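Long-range contacts in response regulator (PDB 3QYY), which probably synthesises the signalling nucleotide cyclic di-GMP through its GGDEF domain, the part described here, where cyclic di-GMP also binds as an inhibitor at the active site: residues Trp41-Phe46 with Gly97-Glu102; Leu48-Leu53 with Asp66-Arg71. One frame throughout, in Å; residues are numbered along the deposited sequence.

Interaction 1. Residues Trp41-Phe46 with Gly97-Glu102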
# COMPACT_ATOMS: atom_id res chain seq x y z
N TRP B 41 -13.11 14.01 -26.75
CA TRP B 41 -13.15 12.55 -26.81
C TRP B 41 -13.37 11.93 -25.44
O TRP B 41 -13.14 12.56 -24.41
CB TRP B 41 -11.89 11.98 -27.48
CG TRP B 41 -10.58 12.41 -26.93
CD1 TRP B 41 -10.25 12.58 -25.61
CD2 TRP B 41 -9.37 12.63 -27.67
NE1 TRP B 41 -8.91 12.88 -25.49
CE2 TRP B 41 -8.35 12.92 -26.74
CE3 TRP B 41 -9.06 12.61 -29.04
CZ2 TRP B 41 -7.03 13.18 -27.14
CZ3 TRP B 41 -7.75 12.87 -29.43
CH2 TRP B 41 -6.75 13.15 -28.48
N PRO B 42 -13.85 10.68 -25.41
CA PRO B 42 -14.12 9.97 -24.16
C PRO B 42 -12.86 9.57 -23.40
O PRO B 42 -11.81 9.34 -23.99
CB PRO B 42 -14.91 8.76 -24.62
CG PRO B 42 -14.22 8.43 -25.91
CD PRO B 42 -14.11 9.80 -26.57
N PHE B 43 -12.98 9.50 -22.08
CA PHE B 43 -11.85 9.09 -21.25
C PHE B 43 -12.33 8.36 -20.01
O PHE B 43 -13.23 8.81 -19.31
CB PHE B 43 -11.00 10.29 -20.83
CG PHE B 43 -9.80 9.90 -20.01
CD1 PHE B 43 -9.65 10.35 -18.70
CD2 PHE B 43 -8.84 9.03 -20.53
CE1 PHE B 43 -8.56 9.95 -17.92
CE2 PHE B 43 -7.75 8.62 -19.76
CZ PHE B 43 -7.61 9.08 -18.45
N VAL B 44 -11.72 7.20 -19.77
CA VAL B 44 -12.05 6.39 -18.61
C VAL B 44 -10.76 6.15 -17.84
O VAL B 44 -9.75 5.75 -18.42
CB VAL B 44 -12.64 5.03 -19.04
CG1 VAL B 44 -13.08 4.24 -17.81
CG2 VAL B 44 -13.82 5.25 -19.99
N LEU B 45 -10.79 6.40 -16.53
CA LEU B 45 -9.62 6.19 -15.68
C LEU B 45 -9.83 4.99 -14.79
O LEU B 45 -10.89 4.84 -14.17
CB LEU B 45 -9.37 7.43 -14.81
CG LEU B 45 -8.23 7.30 -13.79
CD1 LEU B 45 -6.89 7.25 -14.53
CD2 LEU B 45 -8.26 8.48 -12.82
N PHE B 46 -8.82 4.12 -14.72
CA PHE B 46 -8.88 2.93 -13.88
C PHE B 46 -7.76 2.98 -12.84
O PHE B 46 -6.64 3.39 -13.15
CB PHE B 46 -8.67 1.64 -14.69
CG PHE B 46 -9.72 1.39 -15.73
CD1 PHE B 46 -9.58 1.91 -17.01
CD2 PHE B 46 -10.84 0.62 -15.43
CE1 PHE B 46 -10.54 1.65 -17.99
CE2 PHE B 46 -11.80 0.35 -16.41
CZ PHE B 46 -11.65 0.87 -17.69
N GLY B 97 -5.29 4.74 -18.34
CA GLY B 97 -6.15 5.73 -18.96
C GLY B 97 -6.55 5.22 -20.33
O GLY B 97 -5.68 4.88 -21.15
N VAL B 98 -7.85 5.15 -20.59
CA VAL B 98 -8.34 4.67 -21.87
C VAL B 98 -9.26 5.69 -22.53
O VAL B 98 -10.30 6.05 -21.97
CB VAL B 98 -9.13 3.35 -21.72
CG1 VAL B 98 -9.65 2.88 -23.08
CG2 VAL B 98 -8.25 2.28 -21.08
N HIS B 99 -8.87 6.16 -23.71
CA HIS B 99 -9.69 7.12 -24.44
C HIS B 99 -10.63 6.38 -25.38
O HIS B 99 -10.39 6.29 -26.58
CB HIS B 99 -8.81 8.10 -25.23
CG HIS B 99 -8.24 9.20 -24.39
ND1 HIS B 99 -6.92 9.24 -24.01
CD2 HIS B 99 -8.83 10.28 -23.83
CE1 HIS B 99 -6.71 10.31 -23.26
NE2 HIS B 99 -7.86 10.96 -23.13
N ALA B 100 -11.71 5.86 -24.79
CA ALA B 100 -12.74 5.13 -25.51
C ALA B 100 -14.00 5.19 -24.65
O ALA B 100 -13.96 5.68 -23.53
CB ALA B 100 -12.31 3.68 -25.70
N SER B 101 -15.11 4.69 -25.17
CA SER B 101 -16.36 4.70 -24.41
C SER B 101 -16.20 3.76 -23.21
O SER B 101 -15.41 2.82 -23.25
CB SER B 101 -17.52 4.22 -25.28
OG SER B 101 -17.36 2.86 -25.63
N GLU B 102 -16.96 4.01 -22.15
CA GLU B 102 -16.86 3.17 -20.96
C GLU B 102 -17.05 1.68 -21.23
O GLU B 102 -16.29 0.85 -20.72
CB GLU B 102 -17.88 3.63 -19.90
CG GLU B 102 -17.75 2.88 -18.58
CD GLU B 102 -18.72 3.38 -17.53
OE1 GLU B 102 -18.64 2.88 -16.38
OE2 GLU B 102 -19.55 4.25 -17.84
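W41, F43 and H99 form an aromatic cluster where strand 44-50 begins and its antiparallel neighbour, strand 93-98, runs out. The H99 ring sits between the other two. F43 CD2 lies 3.4 Å above one of its faces and W41 CE2 3.9 Å above the opposite one, both displaced toward the rim. The imidazole plane is inclined by 37° to the phenyl ring and by 58° to the five-membered ring of the indole. W41 gets there with CG lodged between its own backbone N and carbonyl carbon (chi1 53°), while P42 O comes to the edge of the imidazole, near its plane. The same carbonyl oxygen takes a CA-H...O contact from H99 CA at 3.1 Å. A hydrogen bond from H99 ND1 to Q83 O limits how the ring can rotate.

Beyond the cluster the two segments become neighbouring strands of the central sheet of the GGDEF domain. V44 and V98 are a hydrogen-bonded pair, with V44 N 2.9 Å from V98 O and V98 N 2.9 Å from V44 O. L45 and G97 follow as a non-hydrogen-bonded pair, and F43 CE2 reaches 3.4 Å from G97 CA. V44 and V98 point to one face of the sheet, where both meet A105 of helix 102-116; there F46 CE1 touches V98 CG2 at 3.9 Å. W41, F43 and H99 instead lean on helix 22-38.

H99 is also the centre of an inverse gamma turn that takes the chain out of the strand. A100 O ends up buried without a polar partner in the model, with P42 CB 3.4 Å away and V44 CG2 beside it. S101 then serves as N-cap of helix 102-116, its OG accepting a weak hydrogen bond from E104 N.

Interaction 2. Residues Leu48-Leu53 with Asp66-Arg71. With MG (magnesium ion), chain I; C2E (9,9'-[(2R,3R,3aS,5S,7aR,9R,10R,10aS,12S,14aR)-3,5,10,12-tetrahydroxy-5,12-dioxidooctahydro-2H,7H-difuro[3,2-d:3',2'-j][1,3,7,9,2,8]tetraoxadiphosphacyclododecine-2,9-diyl]bis(2-amino-1,9-dihydro-6H-purin-6-one)), chain F.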
# COMPACT_ATOMS: atom_id res chain seq x y z
N LEU B 48 -5.85 0.41 -10.29
CA LEU B 48 -5.70 -1.02 -10.00
C LEU B 48 -4.71 -1.28 -8.86
O LEU B 48 -3.70 -0.60 -8.73
CB LEU B 48 -5.19 -1.75 -11.24
CG LEU B 48 -5.77 -1.37 -12.61
CD1 LEU B 48 -5.17 -2.28 -13.67
CD2 LEU B 48 -7.27 -1.48 -12.61
N ASP B 49 -5.01 -2.29 -8.05
CA ASP B 49 -4.14 -2.67 -6.94
C ASP B 49 -4.11 -4.19 -6.90
O ASP B 49 -5.15 -4.84 -6.84
CB ASP B 49 -4.68 -2.12 -5.61
CG ASP B 49 -3.75 -2.41 -4.44
OD1 ASP B 49 -4.25 -2.74 -3.35
OD2 ASP B 49 -2.51 -2.28 -4.62
N MET B 50 -2.91 -4.76 -6.94
CA MET B 50 -2.77 -6.21 -6.91
C MET B 50 -3.19 -6.77 -5.55
O MET B 50 -3.05 -6.10 -4.52
CB MET B 50 -1.33 -6.63 -7.22
CG MET B 50 -0.91 -6.34 -8.65
SD MET B 50 0.60 -7.22 -9.10
CE MET B 50 -0.06 -8.87 -9.40
N ASP B 51 -3.70 -8.00 -5.56
CA ASP B 51 -4.16 -8.68 -4.35
C ASP B 51 -3.20 -9.76 -3.85
O ASP B 51 -3.15 -10.03 -2.64
CB ASP B 51 -5.50 -9.39 -4.61
CG ASP B 51 -6.64 -8.45 -4.93
OD1 ASP B 51 -7.67 -8.94 -5.45
OD2 ASP B 51 -6.53 -7.23 -4.66
N ASN B 52 -2.44 -10.37 -4.75
CA ASN B 52 -1.58 -11.49 -4.36
C ASN B 52 -0.11 -11.47 -4.76
O ASN B 52 0.47 -12.53 -5.00
CB ASN B 52 -2.20 -12.77 -4.91
CG ASN B 52 -2.15 -12.84 -6.43
OD1 ASN B 52 -2.18 -11.81 -7.11
ND2 ASN B 52 -2.09 -14.06 -6.96
N LEU B 53 0.52 -10.31 -4.82
CA LEU B 53 1.92 -10.26 -5.20
C LEU B 53 2.87 -10.71 -4.10
O LEU B 53 3.88 -11.37 -4.38
CB LEU B 53 2.31 -8.85 -5.65
CG LEU B 53 3.75 -8.71 -6.16
CD1 LEU B 53 3.99 -9.72 -7.29
CD2 LEU B 53 3.99 -7.29 -6.64
N ASP B 66 9.24 -9.14 -9.50
CA ASP B 66 9.53 -8.05 -10.43
C ASP B 66 9.01 -8.45 -11.80
O ASP B 66 8.40 -7.64 -12.51
CB ASP B 66 11.04 -7.81 -10.54
CG ASP B 66 11.61 -6.98 -9.41
OD1 ASP B 66 10.85 -6.54 -8.52
OD2 ASP B 66 12.84 -6.75 -9.43
N ARG B 67 9.26 -9.70 -12.18
CA ARG B 67 8.83 -10.20 -13.47
C ARG B 67 7.30 -10.15 -13.59
O ARG B 67 6.78 -9.92 -14.68
CB ARG B 67 9.35 -11.64 -13.68
CG ARG B 67 9.16 -12.19 -15.10
CD ARG B 67 9.82 -11.32 -16.18
NE ARG B 67 11.28 -11.31 -16.14
CZ ARG B 67 12.05 -12.35 -16.46
NH1 ARG B 67 11.50 -13.50 -16.84
NH2 ARG B 67 13.38 -12.24 -16.41
N VAL B 68 6.60 -10.36 -12.48
CA VAL B 68 5.14 -10.30 -12.50
C VAL B 68 4.69 -8.89 -12.87
O VAL B 68 3.80 -8.71 -13.70
CB VAL B 68 4.52 -10.65 -11.12
CG1 VAL B 68 3.01 -10.52 -11.19
CG2 VAL B 68 4.90 -12.07 -10.72
N LEU B 69 5.31 -7.88 -12.26
CA LEU B 69 4.96 -6.49 -12.54
C LEU B 69 5.32 -6.13 -13.98
O LEU B 69 4.60 -5.38 -14.64
CB LEU B 69 5.68 -5.55 -11.58
CG LEU B 69 5.28 -5.64 -10.11
CD1 LEU B 69 6.20 -4.75 -9.28
CD2 LEU B 69 3.83 -5.20 -9.94
N VAL B 70 6.44 -6.67 -14.46
CA VAL B 70 6.87 -6.41 -15.82
C VAL B 70 5.88 -7.00 -16.83
O VAL B 70 5.52 -6.34 -17.80
CB VAL B 70 8.28 -6.99 -16.08
CG1 VAL B 70 8.61 -6.95 -17.57
CG2 VAL B 70 9.32 -6.18 -15.31
N ARG B 71 5.43 -8.23 -16.57
CA ARG B 71 4.48 -8.89 -17.47
C ARG B 71 3.13 -8.18 -17.47
O ARG B 71 2.47 -8.08 -18.50
CB ARG B 71 4.28 -10.36 -17.07
CG ARG B 71 3.55 -10.55 -15.76
CD ARG B 71 3.12 -12.00 -15.53
NE ARG B 71 2.14 -12.46 -16.51
CZ ARG B 71 2.44 -12.94 -17.71
NH1 ARG B 71 3.70 -13.04 -18.09
NH2 ARG B 71 1.47 -13.32 -18.54
MG MG I . -1.02 -2.40 -3.22
P1 C2E F . 5.74 -5.28 1.16
O2P C2E F . 7.12 -5.10 0.58
O1P C2E F . 5.69 -6.01 2.47
O5' C2E F . 5.04 -3.89 1.39
C5' C2E F . 3.71 -3.84 1.94
C4' C2E F . 3.30 -2.38 2.00
O4' C2E F . 4.20 -1.53 2.67
C3' C2E F . 3.14 -1.78 0.61
O3' C2E F . 1.86 -2.11 0.04
C2' C2E F . 3.36 -0.32 0.90
O2' C2E F . 2.09 0.27 1.24
C1' C2E F . 4.33 -0.24 2.07
N9 C2E F . 5.71 -0.08 1.57
C8 C2E F . 6.71 -0.99 1.62
N7 C2E F . 7.85 -0.51 1.08
C5 C2E F . 7.59 0.73 0.68
C6 C2E F . 8.36 1.83 0.04
O6 C2E F . 9.57 1.66 -0.26
N1 C2E F . 7.73 3.00 -0.22
C2 C2E F . 6.42 3.21 0.10
N2 C2E F . 5.85 4.40 -0.18
N3 C2E F . 5.65 2.24 0.69
C4 C2E F . 6.18 1.01 1.00
P11 C2E F . 1.91 -2.29 -1.56
O21 C2E F . 2.47 -1.06 -2.19
O11 C2E F . 0.50 -2.57 -1.94
O5A C2E F . 2.81 -3.54 -1.93
C5A C2E F . 2.43 -4.83 -1.45
C4A C2E F . 3.45 -5.85 -1.87
O4A C2E F . 3.71 -5.90 -3.30
C3A C2E F . 4.80 -5.65 -1.20
O3A C2E F . 4.83 -6.16 0.15
C2A C2E F . 5.71 -6.39 -2.14
O2A C2E F . 5.76 -7.77 -1.71
C1A C2E F . 5.09 -6.26 -3.52
N91 C2E F . 5.83 -5.25 -4.33
C81 C2E F . 5.60 -3.92 -4.45
N71 C2E F . 6.49 -3.33 -5.28
C51 C2E F . 7.32 -4.30 -5.72
C61 C2E F . 8.49 -4.40 -6.63
O61 C2E F . 8.96 -3.40 -7.23
N11 C2E F . 9.06 -5.62 -6.81
C21 C2E F . 8.61 -6.75 -6.19
N21 C2E F . 9.23 -7.93 -6.41
N31 C2E F . 7.53 -6.73 -5.35
C41 C2E F . 6.87 -5.55 -5.08
O HOH W 1 -2.43 -1.98 -1.54
O HOH W 2 -1.44 -4.53 -2.86
O HOH W 3 -0.88 -0.39 -3.51
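L53 and L69 meet directly against a bound cyclic di-GMP, and each shares its methyls between protein and ligand. L53 CD2 touches L69 CD2 at 3.9 Å and also lies 3.5 Å from the ribose carbon C1A. L69 divides the work: CD2 faces L53, while CD1 is 3.5 Å from C61 of the guanine. L53 has CG anti to its backbone N (chi1 -176°), on the side of the helix, and it slides past V68 in the opposite direction, CD1 against V68 CB.

M50 completes the apolar patch. Its sulphur SD rests 3.9 Å from L69 CD2, and the bend at chi3 (78°) turns CE onto V68 CG1, also 3.9 Å away.

Polar groups of both segments also hold the ligand, at one guanine and, through magnesium, at a phosphate. From helix 62-77, D66 OD1 accepts guanine N11 at 2.6 Å (N-H...O angle 153°) and, more weakly, the amino group N21, so one carboxylate oxygen reads two donors of the base. On the strand side, D49 OD2 binds magnesium at 2.0 Å, and the metal also takes the phosphate oxygen O11 at 2.0 Å. Three waters and D92 OD2 complete six ligands. Two of the waters are also bonded to the strand: one donates to D49 OD1, another to M50 O. This is the magnesium and guanine site of the GGDEF domain.

K156 forms salt bridges with D49 and D51 at the strand's end, and R88, K54 and N57 supply further bonds to the nucleotide, as do R22 and W89 of the second subunit. Strand 44-50 is flanked here by D92, bonded through its backbone to M50, and helix 62-77 lies over this end of the sheet, with L69 on F94 of strand 93-98 and V68, like M50, against L126.

Strand 44-50 carries both contacts: interaction 1 at its start, interaction 2 at its end, with centres 23 Å apart on opposite sides of the chain's centre. In sequence, interaction 2 is nested inside the loop that interaction 1 closes. The strand paired in interaction 1, 93-98, begins in the GGDEF signature, which supplies the second aspartate of the magnesium, D92, so the same two neighbouring strands lead from the aromatic cluster to the metal. Interaction 1 stays clear of the site: the side chain of F46 is about 11 Å from that of D49, and that of F43 about 11 Å from that of W89. Interaction 2, by contrast, lines the cyclic di-GMP pocket directly.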